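Local coordinates for uncharacterized protein (Bacteroides eggerthii DSM 20697, PDB 4ECO) that is of unknown function but, as a leucine-rich repeat protein, probably binds a partner protein through its curved repeat scaffold, at residues H115-E121 with H144-F149; K138-R142 with L251-E255; V280-I286 with G313-L317. One frame throughout, in Å; residues are numbered along the deposited sequence.

Beyond strand 109-111 the chain leaves the regular repeats, and contact 1 closes the first loop: 22 residues, carrying helix 135-142, separate 115-121 from helix 144-149. Contact 2 begins inside that loop, at 138-142, and ends far downstream on strand 253-257, so the two cross along the chain. Contact 3 opens only after both have closed; it joins the turns that follow strands 277-279 and 309-311, with helix 288-300 between them. The first two contacts thus tie two inserted helices to the repeat strands, while the third joins successive repeats. H115 bonds to E255, linking contacts 1 and 2, and Y145 packs on A281 and Y314, linking contacts 1 and 3.

Contact 1. Residues H115-E121 with H144-F149; sequences HGEKVNE and HYQKTF. With NA (sodium ion), chain C.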
# COMPACT_ATOMS: atom_id res chain seq x y z
N HIS A 115 5.10 -0.43 -15.13
CA HIS A 115 3.84 -0.34 -14.40
C HIS A 115 3.24 1.05 -14.61
O HIS A 115 2.03 1.19 -14.52
CB HIS A 115 3.99 -0.70 -12.92
CG HIS A 115 4.83 0.23 -12.11
ND1 HIS A 115 6.15 -0.06 -11.84
CD2 HIS A 115 4.49 1.38 -11.49
CE1 HIS A 115 6.58 0.94 -11.08
NE2 HIS A 115 5.62 1.84 -10.85
N GLY A 116 4.09 2.03 -14.97
CA GLY A 116 3.70 3.40 -15.25
C GLY A 116 2.69 3.50 -16.38
O GLY A 116 1.76 4.31 -16.33
N GLU A 117 2.82 2.64 -17.39
CA GLU A 117 1.95 2.61 -18.57
C GLU A 117 0.48 2.31 -18.20
O GLU A 117 -0.42 2.84 -18.86
CB GLU A 117 2.45 1.58 -19.57
CG GLU A 117 3.75 2.01 -20.24
CD GLU A 117 4.35 0.96 -21.16
OE1 GLU A 117 4.46 -0.21 -20.71
OE2 GLU A 117 4.71 1.31 -22.31
N LYS A 118 0.25 1.55 -17.11
CA LYS A 118 -1.10 1.23 -16.63
C LYS A 118 -1.73 2.43 -15.93
O LYS A 118 -2.96 2.47 -15.81
CB LYS A 118 -1.10 -0.00 -15.68
CG LYS A 118 -0.94 -1.39 -16.36
CD LYS A 118 -2.00 -1.73 -17.44
CE LYS A 118 -1.37 -1.78 -18.81
NZ LYS A 118 -2.33 -1.64 -19.92
N VAL A 119 -0.92 3.41 -15.45
CA VAL A 119 -1.42 4.61 -14.73
C VAL A 119 -1.04 5.91 -15.50
O VAL A 119 -1.02 6.99 -14.90
CB VAL A 119 -0.96 4.70 -13.24
CG1 VAL A 119 -1.60 3.59 -12.41
CG2 VAL A 119 0.55 4.69 -13.09
N ASN A 120 -0.77 5.79 -16.81
CA ASN A 120 -0.44 6.91 -17.71
C ASN A 120 0.69 7.81 -17.11
O ASN A 120 0.54 9.04 -16.99
CB ASN A 120 -1.71 7.74 -18.04
CG ASN A 120 -1.53 8.78 -19.11
OD1 ASN A 120 -0.68 8.68 -20.02
ND2 ASN A 120 -2.35 9.80 -19.03
N GLU A 121 1.81 7.18 -16.72
CA GLU A 121 2.98 7.87 -16.17
C GLU A 121 4.25 7.37 -16.79
O GLU A 121 4.41 6.16 -16.95
CB GLU A 121 3.07 7.66 -14.66
CG GLU A 121 2.07 8.46 -13.84
CD GLU A 121 2.31 8.38 -12.35
OE1 GLU A 121 3.43 8.74 -11.91
OE2 GLU A 121 1.38 7.97 -11.62
N HIS A 144 7.92 4.36 -6.18
CA HIS A 144 6.80 4.70 -7.06
C HIS A 144 5.72 3.62 -7.06
O HIS A 144 4.54 3.99 -7.01
CB HIS A 144 7.22 4.99 -8.51
CG HIS A 144 6.10 5.48 -9.37
ND1 HIS A 144 5.13 4.61 -9.86
CD2 HIS A 144 5.81 6.74 -9.77
CE1 HIS A 144 4.28 5.37 -10.52
NE2 HIS A 144 4.65 6.65 -10.51
N TYR A 145 6.08 2.30 -7.13
CA TYR A 145 5.05 1.27 -7.16
C TYR A 145 4.32 1.26 -5.83
O TYR A 145 3.09 1.16 -5.80
CB TYR A 145 5.62 -0.13 -7.48
CG TYR A 145 4.56 -1.20 -7.67
CD1 TYR A 145 4.08 -1.93 -6.59
CD2 TYR A 145 4.05 -1.49 -8.93
CE1 TYR A 145 3.12 -2.93 -6.76
CE2 TYR A 145 3.09 -2.49 -9.11
CZ TYR A 145 2.62 -3.20 -8.02
OH TYR A 145 1.69 -4.18 -8.21
N GLN A 146 5.10 1.42 -4.74
CA GLN A 146 4.61 1.43 -3.37
C GLN A 146 3.58 2.54 -3.16
O GLN A 146 2.47 2.23 -2.71
CB GLN A 146 5.80 1.58 -2.40
CG GLN A 146 5.45 1.51 -0.91
CD GLN A 146 4.93 0.17 -0.45
OE1 GLN A 146 5.18 -0.88 -1.04
NE2 GLN A 146 4.17 0.20 0.64
N LYS A 147 3.91 3.80 -3.51
CA LYS A 147 2.98 4.91 -3.32
C LYS A 147 1.74 4.77 -4.19
O LYS A 147 0.67 5.17 -3.74
CB LYS A 147 3.63 6.31 -3.53
CG LYS A 147 4.32 6.57 -4.88
CD LYS A 147 4.73 8.06 -5.06
CE LYS A 147 5.75 8.33 -6.17
NZ LYS A 147 7.16 8.00 -5.79
N THR A 148 1.86 4.15 -5.37
CA THR A 148 0.76 4.04 -6.33
C THR A 148 -0.22 2.91 -6.02
O THR A 148 -1.44 3.14 -6.13
CB THR A 148 1.30 3.84 -7.76
OG1 THR A 148 2.32 4.80 -7.98
CG2 THR A 148 0.21 4.02 -8.84
N PHE A 149 0.29 1.70 -5.71
CA PHE A 149 -0.57 0.54 -5.54
C PHE A 149 -0.58 -0.11 -4.17
O PHE A 149 -1.40 -1.03 -3.97
CB PHE A 149 -0.12 -0.54 -6.54
CG PHE A 149 -0.16 -0.13 -7.99
CD1 PHE A 149 -1.36 -0.07 -8.69
CD2 PHE A 149 1.02 0.21 -8.66
CE1 PHE A 149 -1.39 0.30 -10.03
CE2 PHE A 149 0.99 0.56 -10.00
CZ PHE A 149 -0.21 0.61 -10.68
NA NA C . 3.06 1.34 -24.59
O HOH W 1 1.51 7.19 -8.88
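An aromatic cluster of H115, H144 and Y145, extended by a His-carboxylate hydrogen bond to E121, joins the turn 115-121 to helix 144-149. E121 OE1 receives H144 NE2 at 2.8 Å in an almost straight bond (174°); the oxygen lies in the imidazole plane, yet the nitrogen comes from above the carboxylate plane. The other imidazole nitrogen, H144 ND1, hydrogen-bonds H115 NE2 at 3.0 Å. With CG lodged between backbone N and carbonyl carbon (chi1 66°), the H115 ring offers a face to Y145, whose CD2 edge comes to 3.7 Å from H115 CG in a T-shaped stack. Beside it, V119 CG1 packs on F149 CZ at 3.7 Å, and a water bridges E121 OE2 and T148 OG1. A leucine in place of H144 would probably leave E121 OE1 and H115 NE2 without their imidazole partner and the E121 carboxylate freer to turn. From the same turn, E117 OE2 binds the sodium ion together with S192 O. H115 ND1 bonds to E255 on strand 253-257, while Y145 rests on N279 of strand 277-279 and E336 of strand 334-336, so the helix lies against side chains of the repeat strands.

Contact 2. Residues K138-R142 with L251-E255; sequences KQKMR and LTDVE
R142 and D253 form a side-on salt bridge that fastens helix 135-142 to strand 253-257, one of the parallel strands of the leucine-rich repeat fold. The D253 side chain leaves the strand toward the helix, and the arginine chain, extended from CG to NE, reaches across to it at about a right angle. R142 NE gives the main bond, to D253 OD2 at 2.9 Å (162°); it arrives on the syn side of the oxygen, and OD2 lies in the guanidinium plane. The second arm runs from R142 NH2 to D253 OD1 at 3.1 Å, meeting this oxygen from above the carboxylate plane, with the two flat groups turned 33° against each other. NE also makes a weak bond to OD1.

OD1 is the more heavily used of the two oxygens. Besides R142 NH2 it accepts T252 OG1 at 2.6 Å, a bond from the residue just before the strand that probably steadies the carboxylate for the arginine. T252 OG1 in turn receives a weak bond from K138 NZ at 3.3 Å. The lysine ammonium, NZ, stays 4.2 Å from D253 OD1, too far for a salt bridge, but its charge is likely to add to that of R142 in offsetting the buried carboxylate. R142 NH2 has a further acceptor in Q276 OE1, and the backbone oxygen of R142 takes the hydroxyl of Y311, so the end of the helix is also tied to the residue just ahead of strand 277-279 and to strand 309-311. K138 and R142 sit one helical turn apart, R142 N donating to K138 O. This spacing lets the fully extended lysine (chi1 -175°) lie along the arginine, its CE 3.5 Å above the guanidinium plane of R142, toward the rim.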
# COMPACT_ATOMS: atom_id res chain seq x y z
N LYS A 138 16.59 8.20 -7.12
CA LYS A 138 16.57 6.75 -7.26
C LYS A 138 15.59 6.17 -6.26
O LYS A 138 14.73 5.38 -6.64
CB LYS A 138 17.96 6.15 -7.07
CG LYS A 138 18.03 4.65 -7.32
CD LYS A 138 19.33 4.02 -6.83
CE LYS A 138 19.42 2.57 -7.20
NZ LYS A 138 20.81 2.05 -7.10
N GLN A 139 15.67 6.63 -4.98
CA GLN A 139 14.79 6.18 -3.90
C GLN A 139 13.33 6.52 -4.20
O GLN A 139 12.48 5.64 -4.13
CB GLN A 139 15.21 6.76 -2.55
CG GLN A 139 15.94 5.72 -1.70
CD GLN A 139 15.12 4.48 -1.44
OE1 GLN A 139 13.98 4.54 -0.95
NE2 GLN A 139 15.70 3.33 -1.76
N LYS A 140 13.07 7.79 -4.56
CA LYS A 140 11.73 8.28 -4.91
C LYS A 140 11.10 7.35 -5.92
O LYS A 140 9.99 6.86 -5.70
CB LYS A 140 11.83 9.72 -5.47
CG LYS A 140 10.50 10.45 -5.69
CD LYS A 140 10.74 11.88 -6.15
CE LYS A 140 9.47 12.64 -6.47
NZ LYS A 140 9.02 12.43 -7.86
N MSE A 141 11.84 7.07 -6.99
CA MSE A 141 11.46 6.24 -8.12
C MSE A 141 11.25 4.80 -7.69
O MSE A 141 10.24 4.22 -8.07
CB MSE A 141 12.48 6.36 -9.27
CG MSE A 141 12.31 7.69 -10.04
SE MSE A 141 10.37 8.39 -10.14
CE MSE A 141 10.71 9.91 -9.32
N ARG A 142 12.14 4.26 -6.83
CA ARG A 142 12.02 2.91 -6.27
C ARG A 142 10.68 2.75 -5.53
O ARG A 142 10.04 1.71 -5.63
CB ARG A 142 13.19 2.62 -5.30
CG ARG A 142 14.47 2.19 -5.98
CD ARG A 142 15.46 1.64 -4.98
NE ARG A 142 16.42 0.74 -5.62
CZ ARG A 142 17.49 0.21 -5.03
NH1 ARG A 142 17.75 0.49 -3.76
NH2 ARG A 142 18.31 -0.58 -5.70
N LEU A 251 23.42 -3.52 -12.23
CA LEU A 251 21.99 -3.73 -12.43
C LEU A 251 21.34 -4.09 -11.09
O LEU A 251 21.42 -5.23 -10.65
CB LEU A 251 21.74 -4.82 -13.51
CG LEU A 251 20.29 -5.02 -13.94
CD1 LEU A 251 19.63 -3.74 -14.40
CD2 LEU A 251 20.20 -6.04 -15.04
N THR A 252 20.71 -3.09 -10.45
CA THR A 252 20.09 -3.15 -9.12
C THR A 252 18.56 -3.14 -9.16
O THR A 252 17.92 -3.61 -8.22
CB THR A 252 20.55 -1.96 -8.24
OG1 THR A 252 20.11 -0.70 -8.78
CG2 THR A 252 22.05 -1.94 -8.02
N ASP A 253 17.97 -2.55 -10.21
CA ASP A 253 16.51 -2.45 -10.30
C ASP A 253 15.99 -3.13 -11.55
O ASP A 253 16.28 -2.67 -12.65
CB ASP A 253 16.06 -0.99 -10.26
CG ASP A 253 16.35 -0.27 -8.96
OD1 ASP A 253 17.54 -0.08 -8.64
OD2 ASP A 253 15.38 0.15 -8.30
N VAL A 254 15.25 -4.24 -11.38
CA VAL A 254 14.67 -5.01 -12.49
C VAL A 254 13.17 -5.17 -12.28
O VAL A 254 12.73 -5.47 -11.17
CB VAL A 254 15.37 -6.37 -12.70
CG1 VAL A 254 14.68 -7.18 -13.78
CG2 VAL A 254 16.85 -6.19 -13.05
N GLU A 255 12.39 -4.95 -13.35
CA GLU A 255 10.93 -5.11 -13.34
C GLU A 255 10.47 -5.92 -14.56
O GLU A 255 10.86 -5.62 -15.69
CB GLU A 255 10.24 -3.75 -13.29
CG GLU A 255 8.74 -3.86 -13.50
CD GLU A 255 7.93 -2.60 -13.30
OE1 GLU A 255 7.79 -2.16 -12.14
OE2 GLU A 255 7.40 -2.07 -14.30

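Contact 3. Residues V280-I286 with G313-L317; sequences VACNRGI and GYNNL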
# COMPACT_ATOMS: atom_id res chain seq x y z
N VAL A 280 7.83 -8.20 -9.87
CA VAL A 280 7.31 -9.31 -10.69
C VAL A 280 5.80 -9.42 -10.45
O VAL A 280 5.22 -10.52 -10.49
CB VAL A 280 8.05 -10.66 -10.45
CG1 VAL A 280 9.43 -10.66 -11.14
CG2 VAL A 280 8.18 -11.00 -8.96
N ALA A 281 5.15 -8.25 -10.24
CA ALA A 281 3.71 -8.18 -10.00
C ALA A 281 2.90 -8.41 -11.30
O ALA A 281 3.41 -8.18 -12.40
CB ALA A 281 3.37 -6.84 -9.40
N CYS A 282 1.65 -8.88 -11.16
CA CYS A 282 0.64 -9.12 -12.21
C CYS A 282 1.00 -10.23 -13.16
O CYS A 282 0.43 -10.25 -14.26
CB CYS A 282 0.30 -7.86 -13.01
SG CYS A 282 -0.44 -6.52 -12.06
N ASN A 283 1.86 -11.17 -12.78
CA ASN A 283 2.15 -12.28 -13.70
C ASN A 283 1.29 -13.49 -13.31
O ASN A 283 1.78 -14.49 -12.77
CB ASN A 283 3.63 -12.58 -13.70
CG ASN A 283 4.46 -11.43 -14.19
OD1 ASN A 283 4.20 -10.85 -15.25
ND2 ASN A 283 5.50 -11.10 -13.43
N ARG A 284 -0.03 -13.36 -13.56
CA ARG A 284 -1.03 -14.35 -13.18
C ARG A 284 -1.12 -15.51 -14.14
O ARG A 284 -1.86 -16.45 -13.85
CB ARG A 284 -2.39 -13.71 -13.02
CG ARG A 284 -2.60 -13.38 -11.55
CD ARG A 284 -3.86 -12.60 -11.31
NE ARG A 284 -3.98 -12.32 -9.88
CZ ARG A 284 -4.91 -11.56 -9.34
NH1 ARG A 284 -5.84 -10.99 -10.09
NH2 ARG A 284 -4.91 -11.35 -8.02
N GLY A 285 -0.28 -15.52 -15.19
CA GLY A 285 -0.16 -16.67 -16.07
C GLY A 285 0.69 -17.74 -15.41
O GLY A 285 0.63 -18.92 -15.79
N ILE A 286 1.50 -17.32 -14.41
CA ILE A 286 2.42 -18.16 -13.64
C ILE A 286 1.67 -18.80 -12.48
O ILE A 286 1.12 -18.08 -11.64
CB ILE A 286 3.68 -17.39 -13.11
CG1 ILE A 286 4.26 -16.39 -14.15
CG2 ILE A 286 4.74 -18.37 -12.55
CD1 ILE A 286 5.47 -15.54 -13.68
N GLY A 313 2.81 -8.69 -5.68
CA GLY A 313 1.35 -8.63 -5.62
C GLY A 313 0.68 -9.01 -6.93
O GLY A 313 1.35 -9.09 -7.97
N TYR A 314 -0.66 -9.21 -6.91
CA TYR A 314 -1.48 -9.60 -8.07
C TYR A 314 -0.91 -10.89 -8.74
O TYR A 314 -0.70 -10.95 -9.95
CB TYR A 314 -1.60 -8.45 -9.09
CG TYR A 314 -2.32 -7.23 -8.57
CD1 TYR A 314 -3.71 -7.13 -8.66
CD2 TYR A 314 -1.62 -6.15 -8.05
CE1 TYR A 314 -4.38 -5.99 -8.20
CE2 TYR A 314 -2.29 -5.02 -7.57
CZ TYR A 314 -3.67 -4.94 -7.67
OH TYR A 314 -4.33 -3.82 -7.25
N ASN A 315 -0.69 -11.91 -7.94
CA ASN A 315 -0.14 -13.16 -8.42
C ASN A 315 -0.95 -14.32 -7.85
O ASN A 315 -2.01 -14.09 -7.26
CB ASN A 315 1.36 -13.24 -8.07
CG ASN A 315 2.24 -12.54 -9.07
OD1 ASN A 315 2.17 -12.77 -10.29
ND2 ASN A 315 3.16 -11.72 -8.58
N ASN A 316 -0.49 -15.58 -8.07
CA ASN A 316 -1.23 -16.75 -7.65
C ASN A 316 -0.57 -17.54 -6.50
O ASN A 316 -1.00 -18.68 -6.26
CB ASN A 316 -1.41 -17.67 -8.84
CG ASN A 316 -2.12 -17.05 -10.02
OD1 ASN A 316 -3.23 -16.48 -9.92
ND2 ASN A 316 -1.49 -17.18 -11.16
N LEU A 317 0.41 -16.95 -5.78
CA LEU A 317 1.12 -17.62 -4.68
C LEU A 317 0.18 -18.23 -3.64
O LEU A 317 -0.68 -17.52 -3.14
CB LEU A 317 2.06 -16.66 -3.94
CG LEU A 317 3.27 -16.12 -4.66
CD1 LEU A 317 3.85 -14.93 -3.88
CD2 LEU A 317 4.30 -17.22 -4.88
O HOH W 2 1.45 -15.66 -10.16
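Asparagine N315 occupies the position of the asparagine ladder of leucine-rich repeats, where each side chain bonds to the backbone of the turn before it; here it joins 313-317 to 280-286. N315 ND2 gives a straight bond to V280 O at 3.1 Å (176°), the oxygen lying in the amide plane, and the same nitrogen also serves I312 O. Its other end, N315 OD1, takes a weak, bent bond from N283 N. N283 continues the ladder one step back, with OD1 on C259 N and ND2 on V256 O, so in these two successive turns an asparagine amide pairs with backbone N and O of the repeat before. C282 N adds a main-chain bond to G313 O at 3.2 Å.

Farther along, N316 ND2 spends its N-H groups on two carbonyls of the type I turn at N283-I286: R284 O and I286 O, each 2.8 Å from it. Both oxygens lie near the amide plane, although N316 ND2 stands above the plane of either carbonyl; this double grip fixes the rotation of the amide. The R284 side chain lies across the Y314 backbone, its CG 3.5 Å from Y314 O, and reaches Y339 O through NH2. Y314, whose OH bonds to L183 N and whose ring stacks on Y339, meets C282 obliquely: C282 SG sits 3.7 Å from Y314 CB and 4.7 Å from the ring centroid.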